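Local coordinates for protein cytochrome c-552 Ks_3358 (Candidatus Kuenenia stuttgartiensis, PDB 5MXZ) that carries a covalently bound heme c and, as a small c6-like class I cytochrome of an anammox bacterium, probably shuttles electrons between redox partners, at the heme c site. Residues are numbered along the deposited sequence; one frame, centred on the assembly and turned at random.

The heme c site. Residues 12-13, 15-17, 27, 30-32, 35, 40, 48-49, 52-53, 57, 60-62, 64, 76, 80. With HEC (heme c), chain B; ZN (zinc ion), chain C.
Three partners meet the hydroxyl oxygen OG1 of Thr57: it donates to propionate oxygen O1D of the heme (2.7 Å), accepts from the Gln52 amide nitrogen NE2 (2.8 Å), and has a longer contact to water 1 at 3.3 Å. O1D also binds the zinc ion at 2.2 Å; zinc carries at least two waters, one reaching Gln52 OE1 and the other O2D of the same propionate. The heme belongs to a c-type cytochrome. Cys13 and Cys16 of the CXXCH motif make thioethers from SG to the vinyl-derived carbons CAB and CAC, and His17, the motif's histidine, is the proximal ligand. Its NE2 meets the iron at 2.1 Å, opposite the SD of Met61 with 176° between them, so the iron is six-coordinate and near octahedral. On the histidine side, CZ of Phe35 lies over the imidazole face, offset toward its rim, and would limit the imidazole's rotation. The Phe35 ring separately turns its edge to pyrrole A.

With CG anti to the backbone N, Gln52 on helix 46-55 lays CG over the face of pyrrole A on the methionine side; the bend at chi2 (67°) then turns its amide to the propionates' partners. OE1 accepts NH1 of Arg48 on a lone pair, nearly straight at 174°, while NE2 donates in the amide plane to Thr57, which holds the amide's orientation and would turn the hydroxyl hydrogen toward O1D. The same NH1 forms a salt bridge with propionate oxygen O2A at 2.9 Å, in the guanidinium plane, while Trp40 NE1 comes from the histidine side to give its N-H to O1A at 3.0 Å. Arg48 would offset the charge of propionate A, and zinc that of propionate D. The zinc may come from crystallisation. At the opposite rim, CBB sits over the centre of the Phe64 ring.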
ATOM      1  N   HIS A  12       6.888   5.842  -2.979  1.00 36.22           N
ATOM      2  CA  HIS A  12       6.268   6.072  -1.665  1.00 35.56           C
ATOM      3  C   HIS A  12       6.064   4.850  -0.766  1.00 32.80           C
ATOM      4  O   HIS A  12       5.874   5.008   0.441  1.00 32.09           O
ATOM      5  CB  HIS A  12       4.919   6.785  -1.832  1.00 36.58           C
ATOM      6  CG  HIS A  12       5.019   8.131  -2.481  1.00 39.54           C
ATOM      7  ND1 HIS A  12       5.484   9.245  -1.817  1.00 40.11           N
ATOM      8  CD2 HIS A  12       4.711   8.541  -3.735  1.00 40.14           C
ATOM      9  CE1 HIS A  12       5.455  10.286  -2.632  1.00 40.97           C
ATOM     10  NE2 HIS A  12       4.989   9.885  -3.801  1.00 40.85           N
ATOM     11  N   CYS A  13       6.086   3.649  -1.340  1.00 31.75           N
ATOM     12  CA  CYS A  13       5.614   2.453  -0.623  1.00 30.77           C
ATOM     13  C   CYS A  13       6.625   1.314  -0.547  1.00 31.26           C
ATOM     14  O   CYS A  13       6.611   0.532   0.408  1.00 30.97           O
ATOM     15  CB  CYS A  13       4.321   1.926  -1.257  1.00 29.56           C
ATOM     16  SG  CYS A  13       3.158   3.173  -1.877  1.00 28.37           S
ATOM     17  N   THR A  15       9.707   1.019   0.182  1.00 32.59           N
ATOM     18  CA  THR A  15      10.613   0.942   1.332  0.50 32.10           C
ATOM     19  C   THR A  15      10.082   0.046   2.461  1.00 30.83           C
ATOM     20  O   THR A  15      10.863  -0.507   3.223  1.00 30.90           O
ATOM     21  CB  THR A  15      11.061   2.337   1.852  0.50 32.94           C
ATOM     22  OG1 THR A  15      12.111   2.173   2.814  0.50 33.46           O
ATOM     23  CG2 THR A  15       9.907   3.127   2.486  0.50 33.01           C
ATOM     24  N   CYS A  16       8.757  -0.105   2.549  1.00 28.99           N
ATOM     25  CA  CYS A  16       8.142  -0.984   3.545  1.00 28.48           C
ATOM     26  C   CYS A  16       7.436  -2.195   2.928  1.00 28.91           C
ATOM     27  O   CYS A  16       7.520  -3.298   3.471  1.00 29.28           O
ATOM     28  CB  CYS A  16       7.174  -0.215   4.439  1.00 27.90           C
ATOM     29  SG  CYS A  16       7.940   1.067   5.470  1.00 27.64           S
ATOM     30  N   HIS A  17       6.736  -1.970   1.815  1.00 29.20           N
ATOM     31  CA  HIS A  17       6.077  -3.039   1.057  1.00 30.74           C
ATOM     32  C   HIS A  17       6.842  -3.273  -0.247  1.00 34.30           C
ATOM     33  O   HIS A  17       6.750  -2.459  -1.179  1.00 37.32           O
ATOM     34  CB  HIS A  17       4.637  -2.656   0.711  1.00 28.16           C
ATOM     35  CG  HIS A  17       3.826  -2.165   1.870  1.00 26.86           C
ATOM     36  ND1 HIS A  17       3.251  -3.015   2.789  1.00 26.06           N
ATOM     37  CD2 HIS A  17       3.463  -0.912   2.237  1.00 25.81           C
ATOM     38  CE1 HIS A  17       2.584  -2.308   3.685  1.00 25.10           C
ATOM     39  NE2 HIS A  17       2.690  -1.029   3.368  1.00 24.93           N
ATOM     40  N   GLY A  27       9.555  -2.808   6.771  1.00 28.21           N
ATOM     41  CA  GLY A  27       8.098  -2.993   6.755  1.00 28.47           C
ATOM     42  C   GLY A  27       7.589  -3.978   7.795  1.00 28.19           C
ATOM     43  O   GLY A  27       6.698  -3.656   8.581  1.00 27.44           O
ATOM     44  N   LEU A  30       7.893  -2.914  11.441  1.00 29.83           N
ATOM     45  CA  LEU A  30       6.852  -1.961  11.817  1.00 28.53           C
ATOM     46  C   LEU A  30       5.466  -2.606  11.932  1.00 28.06           C
ATOM     47  O   LEU A  30       4.566  -2.034  12.555  1.00 29.01           O
ATOM     48  CB  LEU A  30       6.838  -0.775  10.847  1.00 28.76           C
ATOM     49  CG  LEU A  30       8.079   0.127  10.876  1.00 29.43           C
ATOM     50  CD1 LEU A  30       8.201   0.866   9.558  1.00 29.75           C
ATOM     51  CD2 LEU A  30       8.072   1.097  12.053  1.00 29.55           C
ATOM     52  N   GLY A  31       5.300  -3.782  11.325  1.00 26.69           N
ATOM     53  CA  GLY A  31       4.081  -4.569  11.480  1.00 25.84           C
ATOM     54  C   GLY A  31       3.329  -4.906  10.203  1.00 25.38           C
ATOM     55  O   GLY A  31       2.198  -5.402  10.268  1.00 25.68           O
ATOM     56  N   ALA A  32       3.947  -4.654   9.048  1.00 25.85           N
ATOM     57  CA  ALA A  32       3.321  -4.958   7.757  1.00 26.30           C
ATOM     58  C   ALA A  32       3.340  -6.457   7.465  1.00 26.88           C
ATOM     59  O   ALA A  32       4.248  -7.166   7.897  1.00 25.76           O
ATOM     60  CB  ALA A  32       3.989  -4.182   6.632  1.00 25.50           C
ATOM     61  N   PHE A  35       1.163  -8.552   0.861  1.00 28.67           N
ATOM     62  CA  PHE A  35       0.062  -8.288  -0.076  1.00 29.30           C
ATOM     63  C   PHE A  35      -0.246  -9.529  -0.911  1.00 29.93           C
ATOM     64  O   PHE A  35      -1.415  -9.782  -1.239  1.00 29.37           O
ATOM     65  CB  PHE A  35       0.364  -7.113  -1.014  1.00 28.84           C
ATOM     66  CG  PHE A  35       0.389  -5.767  -0.342  1.00 28.28           C
ATOM     67  CD1 PHE A  35      -0.418  -5.486   0.768  1.00 28.21           C
ATOM     68  CD2 PHE A  35       1.202  -4.753  -0.852  1.00 28.70           C
ATOM     69  CE1 PHE A  35      -0.390  -4.226   1.367  1.00 28.00           C
ATOM     70  CE2 PHE A  35       1.229  -3.495  -0.261  1.00 28.24           C
ATOM     71  CZ  PHE A  35       0.436  -3.237   0.852  1.00 27.38           C
ATOM     72  N   TRP A  40      -5.973 -12.513   2.197  1.00 32.19           N
ATOM     73  CA  TRP A  40      -5.928 -11.081   2.515  1.00 31.59           C
ATOM     74  C   TRP A  40      -6.617 -10.262   1.425  1.00 30.91           C
ATOM     75  O   TRP A  40      -7.442  -9.405   1.733  1.00 31.93           O
ATOM     76  CB  TRP A  40      -4.500 -10.554   2.756  1.00 30.76           C
ATOM     77  CG  TRP A  40      -4.528  -9.080   3.105  1.00 30.57           C
ATOM     78  CD1 TRP A  40      -4.786  -8.533   4.335  1.00 31.18           C
ATOM     79  CD2 TRP A  40      -4.354  -7.977   2.206  1.00 30.44           C
ATOM     80  NE1 TRP A  40      -4.761  -7.162   4.260  1.00 30.74           N
ATOM     81  CE2 TRP A  40      -4.504  -6.790   2.967  1.00 30.08           C
ATOM     82  CE3 TRP A  40      -4.081  -7.872   0.832  1.00 30.38           C
ATOM     83  CZ2 TRP A  40      -4.389  -5.511   2.401  1.00 29.20           C
ATOM     84  CZ3 TRP A  40      -3.963  -6.593   0.265  1.00 30.58           C
ATOM     85  CH2 TRP A  40      -4.117  -5.430   1.057  1.00 29.47           C
ATOM     86  N   ARG A  48     -10.952  -0.023   2.172  1.00 24.38           N
ATOM     87  CA  ARG A  48      -9.989  -0.288   3.253  1.00 24.66           C
ATOM     88  C   ARG A  48      -8.566   0.065   2.820  1.00 23.48           C
ATOM     89  O   ARG A  48      -7.829   0.712   3.574  1.00 23.80           O
ATOM     90  CB  ARG A  48     -10.089  -1.751   3.739  1.00 24.57           C
ATOM     91  CG  ARG A  48      -9.041  -2.208   4.757  1.00 24.92           C
ATOM     92  CD  ARG A  48      -9.346  -1.802   6.206  1.00 25.49           C
ATOM     93  NE  ARG A  48      -9.092  -0.385   6.482  1.00 26.58           N
ATOM     94  CZ  ARG A  48      -7.903   0.153   6.777  1.00 26.67           C
ATOM     95  NH1 ARG A  48      -6.801  -0.586   6.838  1.00 26.65           N
ATOM     96  NH2 ARG A  48      -7.810   1.454   6.995  1.00 26.56           N
ATOM     97  N   ILE A  49      -8.199  -0.346   1.605  1.00 22.98           N
ATOM     98  CA  ILE A  49      -6.898  -0.019   1.014  1.00 22.98           C
ATOM     99  C   ILE A  49      -6.718   1.507   0.905  1.00 22.93           C
ATOM    100  O   ILE A  49      -5.699   2.041   1.356  1.00 21.72           O
ATOM    101  CB  ILE A  49      -6.677  -0.740  -0.350  1.00 22.84           C
ATOM    102  CG1 ILE A  49      -6.599  -2.271  -0.149  1.00 23.20           C
ATOM    103  CG2 ILE A  49      -5.419  -0.227  -1.053  1.00 22.77           C
ATOM    104  CD1 ILE A  49      -6.796  -3.109  -1.405  1.00 23.12           C
ATOM    105  N   GLN A  52      -6.415   3.176   4.318  1.00 23.47           N
ATOM    106  CA  GLN A  52      -5.084   2.895   4.855  1.00 23.70           C
ATOM    107  C   GLN A  52      -4.013   3.811   4.274  1.00 23.85           C
ATOM    108  O   GLN A  52      -3.189   4.332   5.024  1.00 25.02           O
ATOM    109  CB  GLN A  52      -4.705   1.427   4.675  1.00 23.67           C
ATOM    110  CG  GLN A  52      -3.372   1.064   5.328  1.00 23.33           C
ATOM    111  CD  GLN A  52      -3.406   1.133   6.847  1.00 23.77           C
ATOM    112  OE1 GLN A  52      -4.413   0.786   7.479  1.00 24.71           O
ATOM    113  NE2 GLN A  52      -2.305   1.585   7.441  1.00 23.09           N
ATOM    114  N   ILE A  53      -4.031   4.010   2.952  1.00 23.28           N
ATOM    115  CA  ILE A  53      -3.089   4.933   2.295  1.00 23.33           C
ATOM    116  C   ILE A  53      -3.337   6.362   2.807  1.00 23.73           C
ATOM    117  O   ILE A  53      -2.393   7.059   3.182  1.00 23.02           O
ATOM    118  CB  ILE A  53      -3.172   4.870   0.746  1.00 22.72           C
ATOM    119  CG1 ILE A  53      -2.943   3.433   0.259  1.00 23.72           C
ATOM    120  CG2 ILE A  53      -2.171   5.832   0.091  1.00 22.88           C
ATOM    121  CD1 ILE A  53      -3.456   3.142  -1.139  1.00 22.81           C
ATOM    122  N   THR A  57      -1.498   4.225   9.973  1.00 25.97           N
ATOM    123  CA  THR A  57      -1.710   3.607  11.276  1.00 27.00           C
ATOM    124  C   THR A  57      -0.641   4.193  12.202  1.00 27.81           C
ATOM    125  O   THR A  57       0.551   4.105  11.877  1.00 26.74           O
ATOM    126  CB  THR A  57      -1.571   2.064  11.208  1.00 26.90           C
ATOM    127  OG1 THR A  57      -2.520   1.537  10.271  1.00 26.87           O
ATOM    128  CG2 THR A  57      -1.805   1.414  12.583  1.00 26.03           C
ATOM    129  N   MET A  60       3.090   2.974  12.815  1.00 28.88           N
ATOM    130  CA  MET A  60       3.299   1.893  11.844  1.00 28.00           C
ATOM    131  C   MET A  60       3.462   2.398  10.411  1.00 26.97           C
ATOM    132  O   MET A  60       4.450   2.079   9.740  1.00 26.82           O
ATOM    133  CB  MET A  60       2.159   0.874  11.927  1.00 27.67           C
ATOM    134  CG  MET A  60       2.035   0.159  13.267  1.00 28.11           C
ATOM    135  SD  MET A  60       0.980  -1.288  13.138  1.00 29.34           S
ATOM    136  CE  MET A  60       0.591  -1.575  14.859  1.00 28.68           C
ATOM    137  N   MET A  61       2.486   3.182   9.957  1.00 25.85           N
ATOM    138  CA  MET A  61       2.458   3.707   8.597  1.00 25.37           C
ATOM    139  C   MET A  61       1.990   5.158   8.636  1.00 25.10           C
ATOM    140  O   MET A  61       0.963   5.465   9.254  1.00 25.34           O
ATOM    141  CB  MET A  61       1.514   2.851   7.726  1.00 24.54           C
ATOM    142  CG  MET A  61       1.477   3.227   6.251  1.00 23.57           C
ATOM    143  SD  MET A  61       0.495   2.085   5.248  1.00 23.52           S
ATOM    144  CE  MET A  61      -0.203   3.272   4.103  1.00 22.84           C
ATOM    145  N   MET A  62       2.752   6.042   7.990  1.00 26.50           N
ATOM    146  CA  MET A  62       2.378   7.457   7.873  1.00 28.66           C
ATOM    147  C   MET A  62       1.117   7.626   7.006  1.00 27.72           C
ATOM    148  O   MET A  62       0.858   6.785   6.132  1.00 27.56           O
ATOM    149  CB  MET A  62       3.553   8.318   7.346  1.00 30.46           C
ATOM    150  CG  MET A  62       4.039   8.012   5.927  1.00 31.75           C
ATOM    151  SD  MET A  62       5.001   6.485   5.782  1.00 36.54           S
ATOM    152  CE  MET A  62       6.600   6.997   6.413  1.00 34.81           C
ATOM    153  N   PHE A  64      -0.877   9.300   3.917  1.00 26.36           N
ATOM    154  CA  PHE A  64      -0.457   9.843   2.623  1.00 27.07           C
ATOM    155  C   PHE A  64      -1.424  10.860   2.020  1.00 27.66           C
ATOM    156  O   PHE A  64      -1.166  11.376   0.925  1.00 28.07           O
ATOM    157  CB  PHE A  64      -0.158   8.712   1.627  1.00 25.95           C
ATOM    158  CG  PHE A  64       1.134   7.992   1.903  1.00 25.51           C
ATOM    159  CD1 PHE A  64       1.186   6.944   2.820  1.00 25.35           C
ATOM    160  CD2 PHE A  64       2.307   8.371   1.250  1.00 25.37           C
ATOM    161  CE1 PHE A  64       2.384   6.283   3.078  1.00 25.30           C
ATOM    162  CE2 PHE A  64       3.510   7.717   1.507  1.00 26.33           C
ATOM    163  CZ  PHE A  64       3.546   6.670   2.424  1.00 25.21           C
ATOM    164  N   LEU A  76      -3.087   3.500  -6.848  1.00 26.05           N
ATOM    165  CA  LEU A  76      -2.292   2.529  -6.085  1.00 26.09           C
ATOM    166  C   LEU A  76      -3.021   1.212  -5.806  1.00 26.30           C
ATOM    167  O   LEU A  76      -2.376   0.201  -5.513  1.00 27.15           O
ATOM    168  CB  LEU A  76      -1.791   3.154  -4.772  1.00 25.75           C
ATOM    169  CG  LEU A  76      -0.617   4.137  -4.869  1.00 25.78           C
ATOM    170  CD1 LEU A  76      -0.565   5.005  -3.624  1.00 25.38           C
ATOM    171  CD2 LEU A  76       0.715   3.425  -5.082  1.00 25.74           C
ATOM    172  N   VAL A  80      -1.400  -2.648  -5.318  1.00 27.18           N
ATOM    173  CA  VAL A  80      -1.594  -3.438  -4.091  1.00 27.16           C
ATOM    174  C   VAL A  80      -2.227  -4.802  -4.417  1.00 27.55           C
ATOM    175  O   VAL A  80      -1.825  -5.839  -3.863  1.00 26.90           O
ATOM    176  CB  VAL A  80      -2.435  -2.656  -3.043  1.00 26.19           C
ATOM    177  CG1 VAL A  80      -2.881  -3.547  -1.889  1.00 24.77           C
ATOM    178  CG2 VAL A  80      -1.654  -1.458  -2.505  1.00 26.77           C
TER
HETATM  179 FE   HEC B 200       1.619   0.550   4.234  1.00 23.46          FE
HETATM  180  CHA HEC B 200      -0.446  -1.435   6.137  1.00 23.76           C
HETATM  181  CHB HEC B 200      -0.445   0.151   1.515  1.00 23.25           C
HETATM  182  CHC HEC B 200       3.397   2.999   2.580  1.00 23.15           C
HETATM  183  CHD HEC B 200       4.070   0.312   6.606  1.00 23.22           C
HETATM  184  NA  HEC B 200      -0.178  -0.459   3.895  1.00 23.03           N
HETATM  185  C1A HEC B 200      -0.836  -1.270   4.735  1.00 24.33           C
HETATM  186  C2A HEC B 200      -2.066  -1.883   4.194  1.00 23.66           C
HETATM  187  C3A HEC B 200      -2.083  -1.409   2.805  1.00 23.26           C
HETATM  188  C4A HEC B 200      -0.866  -0.554   2.744  1.00 23.50           C
HETATM  189  CMA HEC B 200      -3.099  -1.708   1.727  1.00 23.08           C
HETATM  190  CAA HEC B 200      -2.993  -2.820   4.922  1.00 24.48           C
HETATM  191  CBA HEC B 200      -4.367  -2.331   5.294  1.00 25.28           C
HETATM  192  CGA HEC B 200      -5.134  -3.544   5.787  1.00 25.88           C
HETATM  193  O1A HEC B 200      -4.581  -4.663   5.873  1.00 25.55           O
HETATM  194  O2A HEC B 200      -6.320  -3.380   6.098  1.00 27.66           O
HETATM  195  NB  HEC B 200       1.482   1.456   2.354  1.00 23.41           N
HETATM  196  C1B HEC B 200       0.606   1.163   1.360  1.00 23.34           C
HETATM  197  C2B HEC B 200       0.754   1.960   0.109  1.00 24.09           C
HETATM  198  C3B HEC B 200       1.904   2.799   0.470  1.00 24.05           C
HETATM  199  C4B HEC B 200       2.282   2.402   1.836  1.00 23.65           C
HETATM  200  CMB HEC B 200      -0.046   1.893  -1.167  1.00 24.59           C
HETATM  201  CAB HEC B 200       2.552   3.845  -0.338  1.00 25.50           C
HETATM  202  CBB HEC B 200       1.729   5.087  -0.598  1.00 25.11           C
HETATM  203  NC  HEC B 200       3.438   1.528   4.550  1.00 22.98           N
HETATM  204  C1C HEC B 200       4.051   2.441   3.769  1.00 23.48           C
HETATM  205  C2C HEC B 200       5.387   2.905   4.246  1.00 23.16           C
HETATM  206  C3C HEC B 200       5.551   2.091   5.459  1.00 23.52           C
HETATM  207  C4C HEC B 200       4.323   1.271   5.531  1.00 23.85           C
HETATM  208  CMC HEC B 200       6.309   3.927   3.630  1.00 23.68           C
HETATM  209  CAC HEC B 200       6.722   2.051   6.389  1.00 24.42           C
HETATM  210  CBC HEC B 200       7.120   3.308   7.121  1.00 24.97           C
HETATM  211  ND  HEC B 200       1.766  -0.382   6.087  1.00 23.83           N
HETATM  212  C1D HEC B 200       2.818  -0.384   6.927  1.00 24.05           C
HETATM  213  C2D HEC B 200       2.620  -1.135   8.187  1.00 23.87           C
HETATM  214  C3D HEC B 200       1.260  -1.667   8.036  1.00 23.76           C
HETATM  215  C4D HEC B 200       0.860  -1.143   6.714  1.00 23.82           C
HETATM  216  CMD HEC B 200       3.581  -1.327   9.331  1.00 23.29           C
HETATM  217  CAD HEC B 200       0.438  -2.494   8.986  1.00 23.92           C
HETATM  218  CBD HEC B 200      -0.507  -1.484   9.657  1.00 24.50           C
HETATM  219  CGD HEC B 200      -1.987  -1.831   9.581  1.00 25.64           C
HETATM  220  O1D HEC B 200      -2.790  -1.160  10.274  1.00 25.98           O
HETATM  221  O2D HEC B 200      -2.394  -2.763   8.848  1.00 24.97           O
HETATM  222 ZN    ZN C 201      -4.884  -1.339  10.857  1.00 27.59          ZN
HETATM  223  O   HOH W   1      -5.490   0.302   9.790  1.00 26.69           O
HETATM  224  O   HOH W   2      -4.990  -2.831   9.582  1.00 29.56           O